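Local coordinates for ribosomal RNA processing protein 6 (Trypanosoma brucei brucei, PDB 4NLC), which probably acts as a 3'-5' exoribonuclease in ribosomal RNA processing with the nuclear exosome, this chain being its catalytic core with exonuclease and HRDC domains, at residues Arg4-Phe9 with Gln106-Leu111; Tyr25-Val30 with Val138-Asn143; Asp190-Val195 with Tyr230-Gln235. The protein carries 1 engineered substitution. All blocks are in the same frame, centred on the assembly; numbering follows the deposited sequence.

Contact 1 (Arg4-Phe9 with Gln106-Leu111)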
ATOM      1  N   ARG A   4     -12.919   2.651 -13.030  1.00 41.10           N
ATOM      2  CA  ARG A   4     -12.235   1.445 -12.553  1.00 40.09           C
ATOM      3  C   ARG A   4     -10.897   1.197 -13.264  1.00 41.30           C
ATOM      4  O   ARG A   4     -10.894   0.615 -14.344  1.00 40.49           O
ATOM      5  CB  ARG A   4     -13.143   0.209 -12.651  1.00 42.31           C
ATOM      6  CG  ARG A   4     -14.360   0.274 -11.754  1.00 53.66           C
ATOM      7  CD  ARG A   4     -15.128  -1.036 -11.716  1.00 52.79           C
ATOM      8  NE  ARG A   4     -14.399  -2.106 -11.022  1.00 51.00           N
ATOM      9  CZ  ARG A   4     -14.402  -2.312  -9.706  1.00 52.85           C
ATOM     10  NH1 ARG A   4     -15.064  -1.493  -8.898  1.00 40.05           N
ATOM     11  NH2 ARG A   4     -13.758  -3.346  -9.191  1.00 40.27           N
ATOM     12  N   PRO A   5      -9.734   1.585 -12.672  1.00 37.14           N
ATOM     13  CA  PRO A   5      -8.447   1.364 -13.366  1.00 36.89           C
ATOM     14  C   PRO A   5      -8.142  -0.091 -13.746  1.00 40.46           C
ATOM     15  O   PRO A   5      -7.538  -0.314 -14.785  1.00 37.81           O
ATOM     16  CB  PRO A   5      -7.420   1.945 -12.387  1.00 37.87           C
ATOM     17  CG  PRO A   5      -8.185   2.980 -11.624  1.00 41.86           C
ATOM     18  CD  PRO A   5      -9.530   2.331 -11.417  1.00 37.54           C
ATOM     19  N   GLN A   6      -8.620  -1.069 -12.951  1.00 39.96           N
ATOM     20  CA  GLN A   6      -8.441  -2.521 -13.167  1.00 41.44           C
ATOM     21  C   GLN A   6      -8.769  -2.985 -14.586  1.00 49.58           C
ATOM     22  O   GLN A   6      -8.106  -3.889 -15.097  1.00 49.06           O
ATOM     23  CB  GLN A   6      -9.287  -3.349 -12.187  1.00 42.83           C
ATOM     24  CG  GLN A   6      -9.052  -3.005 -10.744  1.00 48.01           C
ATOM     25  CD  GLN A   6     -10.138  -2.103 -10.229  1.00 49.33           C
ATOM     26  OE1 GLN A   6     -10.255  -0.939 -10.617  1.00 37.22           O
ATOM     27  NE2 GLN A   6     -10.921  -2.608  -9.307  1.00 44.58           N
ATOM     28  N   LEU A   7      -9.784  -2.359 -15.214  1.00 49.01           N
ATOM     29  CA  LEU A   7     -10.221  -2.685 -16.573  1.00 50.62           C
ATOM     30  C   LEU A   7      -9.150  -2.327 -17.636  1.00 55.00           C
ATOM     31  O   LEU A   7      -9.184  -2.873 -18.740  1.00 56.13           O
ATOM     32  CB  LEU A   7     -11.606  -2.062 -16.898  1.00 51.83           C
ATOM     33  CG  LEU A   7     -12.780  -2.256 -15.874  1.00 57.73           C
ATOM     34  CD1 LEU A   7     -14.119  -1.907 -16.507  1.00 58.75           C
ATOM     35  CD2 LEU A   7     -12.863  -3.694 -15.312  1.00 60.60           C
ATOM     36  N   THR A   8      -8.194  -1.436 -17.285  1.00 49.55           N
ATOM     37  CA  THR A   8      -7.072  -1.021 -18.136  1.00 47.75           C
ATOM     38  C   THR A   8      -5.857  -1.924 -17.836  1.00 48.54           C
ATOM     39  O   THR A   8      -4.816  -1.758 -18.475  1.00 48.78           O
ATOM     40  CB  THR A   8      -6.668   0.464 -17.888  1.00 53.93           C
ATOM     41  OG1 THR A   8      -5.854   0.566 -16.711  1.00 50.73           O
ATOM     42  CG2 THR A   8      -7.856   1.418 -17.813  1.00 52.30           C
ATOM     43  N   PHE A   9      -5.953  -2.821 -16.824  1.00 42.12           N
ATOM     44  CA  PHE A   9      -4.809  -3.677 -16.475  1.00 40.72           C
ATOM     45  C   PHE A   9      -4.486  -4.652 -17.593  1.00 49.11           C
ATOM     46  O   PHE A   9      -5.398  -5.209 -18.197  1.00 49.70           O
ATOM     47  CB  PHE A   9      -4.975  -4.396 -15.119  1.00 40.44           C
ATOM     48  CG  PHE A   9      -4.982  -3.548 -13.857  1.00 39.60           C
ATOM     49  CD1 PHE A   9      -4.776  -2.168 -13.915  1.00 39.16           C
ATOM     50  CD2 PHE A   9      -5.203  -4.134 -12.608  1.00 40.14           C
ATOM     51  CE1 PHE A   9      -4.820  -1.385 -12.752  1.00 39.26           C
ATOM     52  CE2 PHE A   9      -5.214  -3.354 -11.441  1.00 41.70           C
ATOM     53  CZ  PHE A   9      -5.016  -1.984 -11.522  1.00 38.66           C
ATOM     54  N   GLN A 106      -7.814  -6.505  -3.185  1.00 25.98           N
ATOM     55  CA  GLN A 106      -6.488  -6.454  -2.577  1.00 25.70           C
ATOM     56  C   GLN A 106      -5.988  -5.031  -2.493  1.00 28.74           C
ATOM     57  O   GLN A 106      -5.094  -4.741  -1.702  1.00 27.45           O
ATOM     58  CB  GLN A 106      -5.480  -7.304  -3.376  1.00 27.06           C
ATOM     59  CG  GLN A 106      -5.785  -8.812  -3.393  1.00 28.21           C
ATOM     60  CD  GLN A 106      -4.786  -9.566  -4.235  1.00 41.54           C
ATOM     61  OE1 GLN A 106      -3.572  -9.526  -4.006  1.00 30.11           O
ATOM     62  NE2 GLN A 106      -5.267 -10.198  -5.283  1.00 37.17           N
ATOM     63  N   GLY A 107      -6.549  -4.154  -3.319  1.00 26.51           N
ATOM     64  CA  GLY A 107      -6.092  -2.776  -3.391  1.00 25.26           C
ATOM     65  C   GLY A 107      -5.004  -2.665  -4.439  1.00 28.09           C
ATOM     66  O   GLY A 107      -4.531  -3.681  -4.966  1.00 25.87           O
ATOM     67  N   PHE A 108      -4.633  -1.433  -4.793  1.00 24.62           N
ATOM     68  CA  PHE A 108      -3.580  -1.225  -5.780  1.00 23.18           C
ATOM     69  C   PHE A 108      -2.886   0.110  -5.613  1.00 25.86           C
ATOM     70  O   PHE A 108      -3.515   1.102  -5.258  1.00 25.34           O
ATOM     71  CB  PHE A 108      -4.079  -1.437  -7.244  1.00 24.44           C
ATOM     72  CG  PHE A 108      -5.269  -0.607  -7.676  1.00 25.55           C
ATOM     73  CD1 PHE A 108      -5.107   0.710  -8.087  1.00 26.44           C
ATOM     74  CD2 PHE A 108      -6.550  -1.159  -7.708  1.00 27.62           C
ATOM     75  CE1 PHE A 108      -6.211   1.474  -8.491  1.00 27.95           C
ATOM     76  CE2 PHE A 108      -7.654  -0.390  -8.086  1.00 29.54           C
ATOM     77  CZ  PHE A 108      -7.477   0.916  -8.494  1.00 27.64           C
ATOM     78  N   THR A 109      -1.604   0.150  -5.966  1.00 23.61           N
ATOM     79  CA  THR A 109      -0.838   1.388  -5.940  1.00 22.82           C
ATOM     80  C   THR A 109      -1.277   2.293  -7.094  1.00 26.09           C
ATOM     81  O   THR A 109      -1.348   1.853  -8.245  1.00 24.94           O
ATOM     82  CB  THR A 109       0.651   1.090  -5.972  1.00 23.39           C
ATOM     83  OG1 THR A 109       0.919   0.113  -4.966  1.00 25.31           O
ATOM     84  CG2 THR A 109       1.494   2.346  -5.723  1.00 18.79           C
ATOM     85  N   CYS A 110      -1.512   3.562  -6.778  1.00 23.12           N
ATOM     86  CA  CYS A 110      -1.945   4.580  -7.738  1.00 23.38           C
ATOM     87  C   CYS A 110      -0.849   5.506  -8.268  1.00 26.97           C
ATOM     88  O   CYS A 110      -0.928   5.966  -9.410  1.00 27.22           O
ATOM     89  CB  CYS A 110      -3.068   5.396  -7.126  1.00 23.65           C
ATOM     90  SG  CYS A 110      -4.598   4.468  -6.944  1.00 28.39           S
ATOM     91  N   LEU A 111       0.120   5.829  -7.417  1.00 22.55           N
ATOM     92  CA  LEU A 111       1.145   6.813  -7.715  1.00 22.82           C
ATOM     93  C   LEU A 111       2.383   6.510  -6.928  1.00 28.29           C
ATOM     94  O   LEU A 111       2.299   5.952  -5.835  1.00 28.09           O
ATOM     95  CB  LEU A 111       0.596   8.165  -7.249  1.00 23.10           C
ATOM     96  CG  LEU A 111       0.937   9.416  -8.028  1.00 27.95           C
ATOM     97  CD1 LEU A 111       0.372   9.367  -9.457  1.00 27.09           C
ATOM     98  CD2 LEU A 111       0.430  10.652  -7.271  1.00 30.90           C
TER
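Pro5, whose ring packs on Phe108, has a carbonyl oxygen gripped twice by one residue: Thr8 N donates a hydrogen bond to Pro5 O at 2.8 Å, and Thr8 OG1 donates another to Pro5 O at 2.7 Å, in the carbonyl plane. These two hydrogen bonds close the 3-10 turn 5-8. The CG of the Pro5 ring meets Phe108 CZ at 3.8 Å, the two side chains crossing at about a right angle. Next to it, Gln6 bends at chi2 (100°) and brings OE1 to 3.7 Å from Phe108 CE2, with amide and ring planes 46° apart; its NE2 is weakly bonded to Tyr103 O. Phe9 makes a T-shaped pair, its edge toward the Phe108 face: ring centroids are 5.6 Å apart, planes at 86°, and Phe9 CZ stands 4.1 Å from Phe108 CG. Gln6 CA lies over the centre of the Phe9 ring, and Arg129 adds a cation-pi contact to it. Phe108 begins strand 108-115, pairs through its backbone with His100 of strand 92-100 and also meets that histidine's ring. The two segments thus meet by apolar and edge-to-face packing on Phe108, with no hydrogen bond between them.

Contact 2 (Tyr25-Val30 with Val138-Asn143)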
ATOM      1  N   TYR A  25      11.041  -9.076 -11.951  1.00 25.74           N
ATOM      2  CA  TYR A  25      12.177  -8.840 -12.820  1.00 24.94           C
ATOM      3  C   TYR A  25      13.457  -8.507 -12.053  1.00 25.91           C
ATOM      4  O   TYR A  25      13.421  -7.802 -11.034  1.00 24.00           O
ATOM      5  CB  TYR A  25      11.841  -7.737 -13.819  1.00 25.35           C
ATOM      6  CG  TYR A  25      10.843  -8.164 -14.873  1.00 29.41           C
ATOM      7  CD1 TYR A  25       9.483  -8.297 -14.571  1.00 30.53           C
ATOM      8  CD2 TYR A  25      11.244  -8.396 -16.186  1.00 31.83           C
ATOM      9  CE1 TYR A  25       8.559  -8.667 -15.546  1.00 29.65           C
ATOM     10  CE2 TYR A  25      10.323  -8.736 -17.175  1.00 33.35           C
ATOM     11  CZ  TYR A  25       8.984  -8.875 -16.849  1.00 42.37           C
ATOM     12  OH  TYR A  25       8.087  -9.221 -17.830  1.00 46.50           O
ATOM     13  N   ASP A  26      14.592  -8.969 -12.567  1.00 22.81           N
ATOM     14  CA  ASP A  26      15.874  -8.649 -11.937  1.00 23.88           C
ATOM     15  C   ASP A  26      16.411  -7.334 -12.528  1.00 28.69           C
ATOM     16  O   ASP A  26      15.669  -6.649 -13.248  1.00 27.59           O
ATOM     17  CB  ASP A  26      16.877  -9.819 -12.062  1.00 26.36           C
ATOM     18  CG  ASP A  26      17.124 -10.317 -13.486  1.00 32.89           C
ATOM     19  OD1 ASP A  26      16.937  -9.521 -14.442  1.00 29.88           O
ATOM     20  OD2 ASP A  26      17.446 -11.519 -13.645  1.00 32.74           O
ATOM     21  N   GLU A  27      17.689  -6.994 -12.239  1.00 27.17           N
ATOM     22  CA  GLU A  27      18.350  -5.773 -12.715  1.00 27.91           C
ATOM     23  C   GLU A  27      18.712  -5.827 -14.196  1.00 32.55           C
ATOM     24  O   GLU A  27      19.043  -4.794 -14.775  1.00 32.35           O
ATOM     25  CB  GLU A  27      19.571  -5.388 -11.854  1.00 29.91           C
ATOM     26  CG  GLU A  27      20.603  -6.477 -11.666  1.00 42.82           C
ATOM     27  CD  GLU A  27      20.344  -7.320 -10.439  1.00 56.16           C
ATOM     28  OE1 GLU A  27      20.965  -7.035  -9.393  1.00 66.18           O
ATOM     29  OE2 GLU A  27      19.485  -8.227 -10.504  1.00 40.81           O
ATOM     30  N   LYS A  28      18.629  -7.023 -14.810  1.00 28.98           N
ATOM     31  CA  LYS A  28      18.892  -7.224 -16.237  1.00 28.61           C
ATOM     32  C   LYS A  28      17.571  -7.182 -17.016  1.00 31.18           C
ATOM     33  O   LYS A  28      17.562  -7.396 -18.216  1.00 31.79           O
ATOM     34  CB  LYS A  28      19.586  -8.585 -16.467  1.00 32.26           C
ATOM     35  CG  LYS A  28      21.067  -8.601 -16.118  1.00 41.78           C
ATOM     36  CD  LYS A  28      21.726  -9.864 -16.586  1.00 53.00           C
ATOM     37  CE  LYS A  28      23.164  -9.926 -16.133  1.00 83.01           C
ATOM     38  NZ  LYS A  28      23.895 -11.081 -16.735  1.00100.86           N
ATOM     39  N   GLY A  29      16.463  -6.963 -16.323  1.00 28.28           N
ATOM     40  CA  GLY A  29      15.141  -6.956 -16.942  1.00 27.87           C
ATOM     41  C   GLY A  29      14.679  -8.339 -17.361  1.00 31.48           C
ATOM     42  O   GLY A  29      13.928  -8.467 -18.321  1.00 30.98           O
ATOM     43  N   VAL A  30      15.141  -9.386 -16.662  1.00 28.55           N
ATOM     44  CA  VAL A  30      14.744 -10.782 -16.918  1.00 29.24           C
ATOM     45  C   VAL A  30      13.555 -11.155 -15.988  1.00 33.33           C
ATOM     46  O   VAL A  30      13.614 -10.916 -14.781  1.00 31.49           O
ATOM     47  CB  VAL A  30      15.946 -11.756 -16.776  1.00 33.51           C
ATOM     48  CG1 VAL A  30      15.501 -13.217 -16.786  1.00 33.61           C
ATOM     49  CG2 VAL A  30      16.992 -11.499 -17.864  1.00 33.74           C
ATOM     50  N   VAL A 138      17.173   0.192 -10.030  1.00 25.64           N
ATOM     51  CA  VAL A 138      17.270   1.224  -8.994  1.00 24.96           C
ATOM     52  C   VAL A 138      16.959   0.620  -7.627  1.00 28.51           C
ATOM     53  O   VAL A 138      17.774   0.760  -6.714  1.00 28.48           O
ATOM     54  CB  VAL A 138      16.413   2.498  -9.294  1.00 28.32           C
ATOM     55  CG1 VAL A 138      16.491   3.514  -8.146  1.00 27.58           C
ATOM     56  CG2 VAL A 138      16.854   3.155 -10.594  1.00 28.64           C
ATOM     57  N   PHE A 139      15.791  -0.052  -7.479  1.00 24.90           N
ATOM     58  CA  PHE A 139      15.419  -0.621  -6.187  1.00 25.40           C
ATOM     59  C   PHE A 139      16.374  -1.716  -5.680  1.00 27.76           C
ATOM     60  O   PHE A 139      16.545  -1.831  -4.469  1.00 26.14           O
ATOM     61  CB  PHE A 139      13.963  -1.106  -6.171  1.00 27.88           C
ATOM     62  CG  PHE A 139      12.938   0.002  -6.164  1.00 30.22           C
ATOM     63  CD1 PHE A 139      12.718   0.763  -5.023  1.00 35.07           C
ATOM     64  CD2 PHE A 139      12.182   0.277  -7.293  1.00 33.02           C
ATOM     65  CE1 PHE A 139      11.770   1.805  -5.020  1.00 35.60           C
ATOM     66  CE2 PHE A 139      11.232   1.317  -7.285  1.00 36.28           C
ATOM     67  CZ  PHE A 139      11.023   2.059  -6.140  1.00 33.20           C
ATOM     68  N   LEU A 140      16.996  -2.488  -6.590  1.00 24.73           N
ATOM     69  CA  LEU A 140      17.943  -3.571  -6.292  1.00 24.26           C
ATOM     70  C   LEU A 140      19.378  -3.104  -6.122  1.00 30.66           C
ATOM     71  O   LEU A 140      20.192  -3.878  -5.627  1.00 32.27           O
ATOM     72  CB  LEU A 140      17.883  -4.696  -7.358  1.00 23.31           C
ATOM     73  CG  LEU A 140      16.562  -5.504  -7.465  1.00 26.39           C
ATOM     74  CD1 LEU A 140      16.670  -6.587  -8.561  1.00 25.49           C
ATOM     75  CD2 LEU A 140      16.195  -6.155  -6.138  1.00 24.50           C
ATOM     76  N   GLN A 141      19.703  -1.860  -6.546  1.00 27.62           N
ATOM     77  CA  GLN A 141      21.056  -1.296  -6.501  1.00 27.26           C
ATOM     78  C   GLN A 141      21.491  -1.058  -5.059  1.00 30.31           C
ATOM     79  O   GLN A 141      20.959  -0.157  -4.418  1.00 29.72           O
ATOM     80  CB  GLN A 141      21.132  -0.024  -7.379  1.00 29.13           C
ATOM     81  CG  GLN A 141      22.490   0.689  -7.546  1.00 51.50           C
ATOM     82  CD  GLN A 141      23.712  -0.148  -7.748  1.00 68.18           C
ATOM     83  OE1 GLN A 141      24.006  -0.631  -8.841  1.00 68.73           O
ATOM     84  NE2 GLN A 141      24.518  -0.217  -6.728  1.00 57.17           N
ATOM     85  N   PRO A 142      22.466  -1.849  -4.537  1.00 26.82           N
ATOM     86  CA  PRO A 142      22.907  -1.652  -3.155  1.00 27.48           C
ATOM     87  C   PRO A 142      23.595  -0.319  -2.862  1.00 33.99           C
ATOM     88  O   PRO A 142      23.650   0.085  -1.710  1.00 33.57           O
ATOM     89  CB  PRO A 142      23.857  -2.835  -2.915  1.00 30.08           C
ATOM     90  CG  PRO A 142      24.333  -3.220  -4.247  1.00 34.33           C
ATOM     91  CD  PRO A 142      23.219  -2.943  -5.193  1.00 28.46           C
ATOM     92  N   ASN A 143      24.153   0.351  -3.881  1.00 31.42           N
ATOM     93  CA  ASN A 143      24.853   1.621  -3.644  1.00 30.29           C
ATOM     94  C   ASN A 143      23.909   2.821  -3.639  1.00 29.83           C
ATOM     95  O   ASN A 143      24.349   3.949  -3.467  1.00 30.11           O
ATOM     96  CB  ASN A 143      26.011   1.806  -4.619  1.00 31.38           C
ATOM     97  CG  ASN A 143      27.001   2.854  -4.167  1.00 59.90           C
ATOM     98  OD1 ASN A 143      27.500   2.830  -3.033  1.00 49.18           O
ATOM     99  ND2 ASN A 143      27.256   3.837  -5.024  1.00 53.40           N
TER
HETATM  100  O   HOH W   1      21.914  -4.816  -8.308  1.00 37.68           O
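This is a small van der Waals contact between the tip of a beta hairpin and the last turn of helix 136-140 in the exonuclease domain, in which one leucine methyl rests against turn backbone and a carboxylate. The type I turn from Asp26 to Gly29 connects strands 23-25 and 31-33 of the hairpin and meets the helix through a single side chain, Leu140. Its CD1 is the branch that touches: Glu27 OE2 and Glu27 N each lie 3.8 Å from Leu140 CD1, and Asp26 CA is 4.0 Å from the same methyl. Phe41 and Val167 also pack on Leu140, which is buried. Glu27 crosses this leucine at about a right angle; its chi1 of 54°, with the bend at chi2 (-91°), brings OE2 alongside Leu140 CD1. The carboxylate is held by a salt bridge from OE1 to Arg44. A water donates to Glu27 OE1 at 2.6 Å and, weakly, to Leu140 O. The turn is stiffened by Asp26, whose OD2 bonds His32 NE2 and whose OD1 forms an Asx turn. Lys28 N, 3.0 Å from Asp26 OD1, and Val30 N, 2.9 Å from Asp26 OD1, approach that oxygen from opposite faces of the carboxylate plane.

Contact 3 (Asp190-Val195 with Tyr230-Gln235)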
ATOM      1  N   ASP A 190       7.592  19.110   9.717  1.00 30.31           N
ATOM      2  CA  ASP A 190       7.417  20.291  10.560  1.00 31.07           C
ATOM      3  C   ASP A 190       8.588  20.478  11.555  1.00 35.52           C
ATOM      4  O   ASP A 190       9.045  21.598  11.748  1.00 34.85           O
ATOM      5  CB  ASP A 190       6.048  20.245  11.248  1.00 33.13           C
ATOM      6  CG  ASP A 190       5.687  21.428  12.123  1.00 50.06           C
ATOM      7  OD1 ASP A 190       6.171  22.550  11.844  1.00 53.86           O
ATOM      8  OD2 ASP A 190       4.865  21.250  13.040  1.00 56.73           O
ATOM      9  N   HIS A 191       9.109  19.391  12.139  1.00 32.52           N
ATOM     10  CA  HIS A 191      10.199  19.474  13.122  1.00 32.87           C
ATOM     11  C   HIS A 191      11.517  19.941  12.505  1.00 38.11           C
ATOM     12  O   HIS A 191      12.183  20.823  13.046  1.00 38.20           O
ATOM     13  CB  HIS A 191      10.386  18.126  13.848  1.00 32.74           C
ATOM     14  CG  HIS A 191      11.377  18.174  14.961  1.00 36.47           C
ATOM     15  ND1 HIS A 191      11.108  18.842  16.127  1.00 39.25           N
ATOM     16  CD2 HIS A 191      12.613  17.633  15.043  1.00 38.68           C
ATOM     17  CE1 HIS A 191      12.180  18.689  16.891  1.00 39.08           C
ATOM     18  NE2 HIS A 191      13.108  17.959  16.286  1.00 39.03           N
ATOM     19  N   PHE A 192      11.880  19.361  11.369  1.00 35.41           N
ATOM     20  CA  PHE A 192      13.144  19.671  10.716  1.00 35.13           C
ATOM     21  C   PHE A 192      13.080  20.814   9.695  1.00 39.65           C
ATOM     22  O   PHE A 192      14.033  21.579   9.588  1.00 40.14           O
ATOM     23  CB  PHE A 192      13.725  18.407  10.082  1.00 35.61           C
ATOM     24  CG  PHE A 192      14.127  17.360  11.096  1.00 36.88           C
ATOM     25  CD1 PHE A 192      15.180  17.592  11.984  1.00 39.01           C
ATOM     26  CD2 PHE A 192      13.496  16.120  11.127  1.00 37.03           C
ATOM     27  CE1 PHE A 192      15.576  16.613  12.894  1.00 38.75           C
ATOM     28  CE2 PHE A 192      13.888  15.143  12.048  1.00 39.27           C
ATOM     29  CZ  PHE A 192      14.925  15.398  12.924  1.00 37.80           C
ATOM     30  N   CYS A 193      11.991  20.916   8.941  1.00 35.54           N
ATOM     31  CA  CYS A 193      11.885  21.919   7.886  1.00 35.86           C
ATOM     32  C   CYS A 193      11.011  23.103   8.244  1.00 42.73           C
ATOM     33  O   CYS A 193      11.055  24.098   7.525  1.00 43.55           O
ATOM     34  CB  CYS A 193      11.420  21.274   6.582  1.00 34.73           C
ATOM     35  SG  CYS A 193      12.232  19.712   6.188  1.00 36.89           S
ATOM     36  N   GLN A 194      10.183  22.987   9.306  1.00 40.69           N
ATOM     37  CA  GLN A 194       9.233  24.020   9.736  1.00 42.03           C
ATOM     38  C   GLN A 194       8.179  24.308   8.640  1.00 46.38           C
ATOM     39  O   GLN A 194       7.765  25.460   8.446  1.00 48.10           O
ATOM     40  CB  GLN A 194       9.947  25.298  10.229  1.00 44.67           C
ATOM     41  CG  GLN A 194      10.455  25.223  11.659  1.00 59.19           C
ATOM     42  CD  GLN A 194      10.723  26.603  12.218  1.00 87.61           C
ATOM     43  OE1 GLN A 194      10.081  27.598  11.849  1.00 86.79           O
ATOM     44  NE2 GLN A 194      11.666  26.695  13.142  1.00 81.25           N
ATOM     45  N   VAL A 195       7.768  23.240   7.926  1.00 40.18           N
ATOM     46  CA  VAL A 195       6.749  23.238   6.871  1.00 39.14           C
ATOM     47  C   VAL A 195       5.558  22.379   7.373  1.00 42.24           C
ATOM     48  O   VAL A 195       5.754  21.227   7.793  1.00 39.84           O
ATOM     49  CB  VAL A 195       7.297  22.704   5.497  1.00 41.86           C
ATOM     50  CG1 VAL A 195       6.178  22.505   4.468  1.00 40.96           C
ATOM     51  CG2 VAL A 195       8.387  23.608   4.929  1.00 42.23           C
ATOM     52  N   TYR A 230      16.311  12.811   6.215  1.00 26.71           N
ATOM     53  CA  TYR A 230      17.233  11.676   6.244  1.00 26.28           C
ATOM     54  C   TYR A 230      18.630  12.118   6.783  1.00 29.47           C
ATOM     55  O   TYR A 230      19.145  11.500   7.708  1.00 29.10           O
ATOM     56  CB  TYR A 230      17.335  11.059   4.823  1.00 27.11           C
ATOM     57  CG  TYR A 230      18.454  10.058   4.643  1.00 29.70           C
ATOM     58  CD1 TYR A 230      18.461   8.855   5.352  1.00 31.60           C
ATOM     59  CD2 TYR A 230      19.456  10.264   3.699  1.00 31.56           C
ATOM     60  CE1 TYR A 230      19.451   7.893   5.143  1.00 33.02           C
ATOM     61  CE2 TYR A 230      20.452   9.306   3.475  1.00 32.97           C
ATOM     62  CZ  TYR A 230      20.447   8.124   4.206  1.00 37.54           C
ATOM     63  OH  TYR A 230      21.446   7.198   4.047  1.00 35.50           O
ATOM     64  N   ASP A 231      19.200  13.206   6.225  1.00 26.88           N
ATOM     65  CA  ASP A 231      20.491  13.779   6.636  1.00 27.95           C
ATOM     66  C   ASP A 231      20.467  14.179   8.134  1.00 32.76           C
ATOM     67  O   ASP A 231      21.358  13.801   8.888  1.00 33.58           O
ATOM     68  CB  ASP A 231      20.826  15.015   5.782  1.00 29.54           C
ATOM     69  CG  ASP A 231      21.159  14.786   4.325  1.00 34.64           C
ATOM     70  OD1 ASP A 231      21.399  13.626   3.944  1.00 34.61           O
ATOM     71  OD2 ASP A 231      21.227  15.773   3.576  1.00 36.56           O
ATOM     72  N   ARG A 232      19.407  14.871   8.565  1.00 29.53           N
ATOM     73  CA  ARG A 232      19.228  15.298   9.958  1.00 29.47           C
ATOM     74  C   ARG A 232      19.085  14.128  10.957  1.00 31.51           C
ATOM     75  O   ARG A 232      19.683  14.170  12.042  1.00 30.18           O
ATOM     76  CB  ARG A 232      18.054  16.278  10.064  1.00 29.71           C
ATOM     77  CG  ARG A 232      18.323  17.658   9.408  1.00 35.43           C
ATOM     78  CD  ARG A 232      19.281  18.571  10.171  1.00 36.73           C
ATOM     79  NE  ARG A 232      18.833  18.849  11.544  1.00 33.89           N
ATOM     80  CZ  ARG A 232      17.959  19.792  11.890  1.00 46.32           C
ATOM     81  NH1 ARG A 232      17.426  20.589  10.966  1.00 35.65           N
ATOM     82  NH2 ARG A 232      17.612  19.945  13.159  1.00 38.73           N
ATOM     83  N   LEU A 233      18.322  13.070  10.580  1.00 28.83           N
ATOM     84  CA  LEU A 233      18.168  11.874  11.428  1.00 28.29           C
ATOM     85  C   LEU A 233      19.477  11.084  11.528  1.00 34.48           C
ATOM     86  O   LEU A 233      19.783  10.558  12.596  1.00 33.90           O
ATOM     87  CB  LEU A 233      17.026  10.985  10.945  1.00 27.28           C
ATOM     88  CG  LEU A 233      15.627  11.579  11.103  1.00 30.88           C
ATOM     89  CD1 LEU A 233      14.597  10.735  10.370  1.00 29.16           C
ATOM     90  CD2 LEU A 233      15.265  11.723  12.559  1.00 31.82           C
ATOM     91  N   LYS A 234      20.262  11.034  10.424  1.00 32.77           N
ATOM     92  CA  LYS A 234      21.586  10.387  10.413  1.00 33.51           C
ATOM     93  C   LYS A 234      22.507  11.027  11.436  1.00 36.10           C
ATOM     94  O   LYS A 234      23.142  10.305  12.193  1.00 34.99           O
ATOM     95  CB  LYS A 234      22.249  10.468   9.024  1.00 34.66           C
ATOM     96  CG  LYS A 234      21.856   9.319   8.118  1.00 41.02           C
ATOM     97  CD  LYS A 234      22.214   9.558   6.659  1.00 48.92           C
ATOM     98  CE  LYS A 234      23.664   9.836   6.364  1.00 49.09           C
ATOM     99  NZ  LYS A 234      23.992   9.594   4.929  1.00 44.45           N
ATOM    100  N   GLN A 235      22.545  12.370  11.491  1.00 34.14           N
ATOM    101  CA  GLN A 235      23.379  13.116  12.461  1.00 35.54           C
ATOM    102  C   GLN A 235      22.948  12.842  13.902  1.00 39.17           C
ATOM    103  O   GLN A 235      23.804  12.629  14.747  1.00 40.01           O
ATOM    104  CB  GLN A 235      23.368  14.621  12.177  1.00 37.09           C
ATOM    105  CG  GLN A 235      23.891  14.971  10.791  1.00 43.81           C
ATOM    106  CD  GLN A 235      23.656  16.414  10.432  1.00 53.53           C
ATOM    107  OE1 GLN A 235      22.731  17.070  10.912  1.00 48.49           O
ATOM    108  NE2 GLN A 235      24.468  16.927   9.538  1.00 42.95           N
TER
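Phe192 projects from helix 185-193 onto helix 226-238, in a helix-helix packing contact of the exonuclease domain. Across it, Arg232 and Leu233 touch Phe192 directly. Arg232 covers one face of the phenylalanine ring with its aliphatic root: CB sits 4.0 Å from the Phe192 ring centroid and 26° off the ring normal, a CH-pi contact. The arginine chain then bends at chi2 and chi3 and curls round the ring, so that its guanidinium stands at 80° to the ring plane. Phe192 CD1 comes over the centre of the guanidinium face, 3.5 Å from Arg232 CZ, while Arg232 NH2, 3.6 Å from Phe192 CD1, lies at the ring edge and in its plane. The cationic group therefore meets the rim of the ring with its flat side, and is not laid on the ring face. On the face opposite Arg232 CB, His191 completes this first shell, its CD2 over the ring centre. A second shell probably helps to position these groups. Phe187 meets the histidine ring; Tyr228, one turn earlier on the same helix as Arg232, is hydrogen-bonded through OH to Arg232 NH1; and Thr172, Ala175 and Leu176 of helix 172-178 pack on Leu233. That leucine crosses Phe192 at about a right angle and touches it through one branch, obliquely to the ring, with Leu233 CD2 3.7 Å from both Phe192 CZ and Phe192 CE2.

Contacts 1 and 2 interlock along the chain, their segments running in the order 4-9, 25-30, 106-111, 138-143, and contact 3 opens only after both have closed. The first two each join the N-terminal region to the exonuclease domain, at the start of strand 108-115 and at the end of helix 136-140, with centres 24 Å apart. Contact 3 lies wholly within that domain, among its later helices, with its centre 34 Å from contact 1, across the chain's centre, and 29 Å from contact 2. None touches another. The N-terminal part of the chain thus touches the domain at two separate places among these contacts.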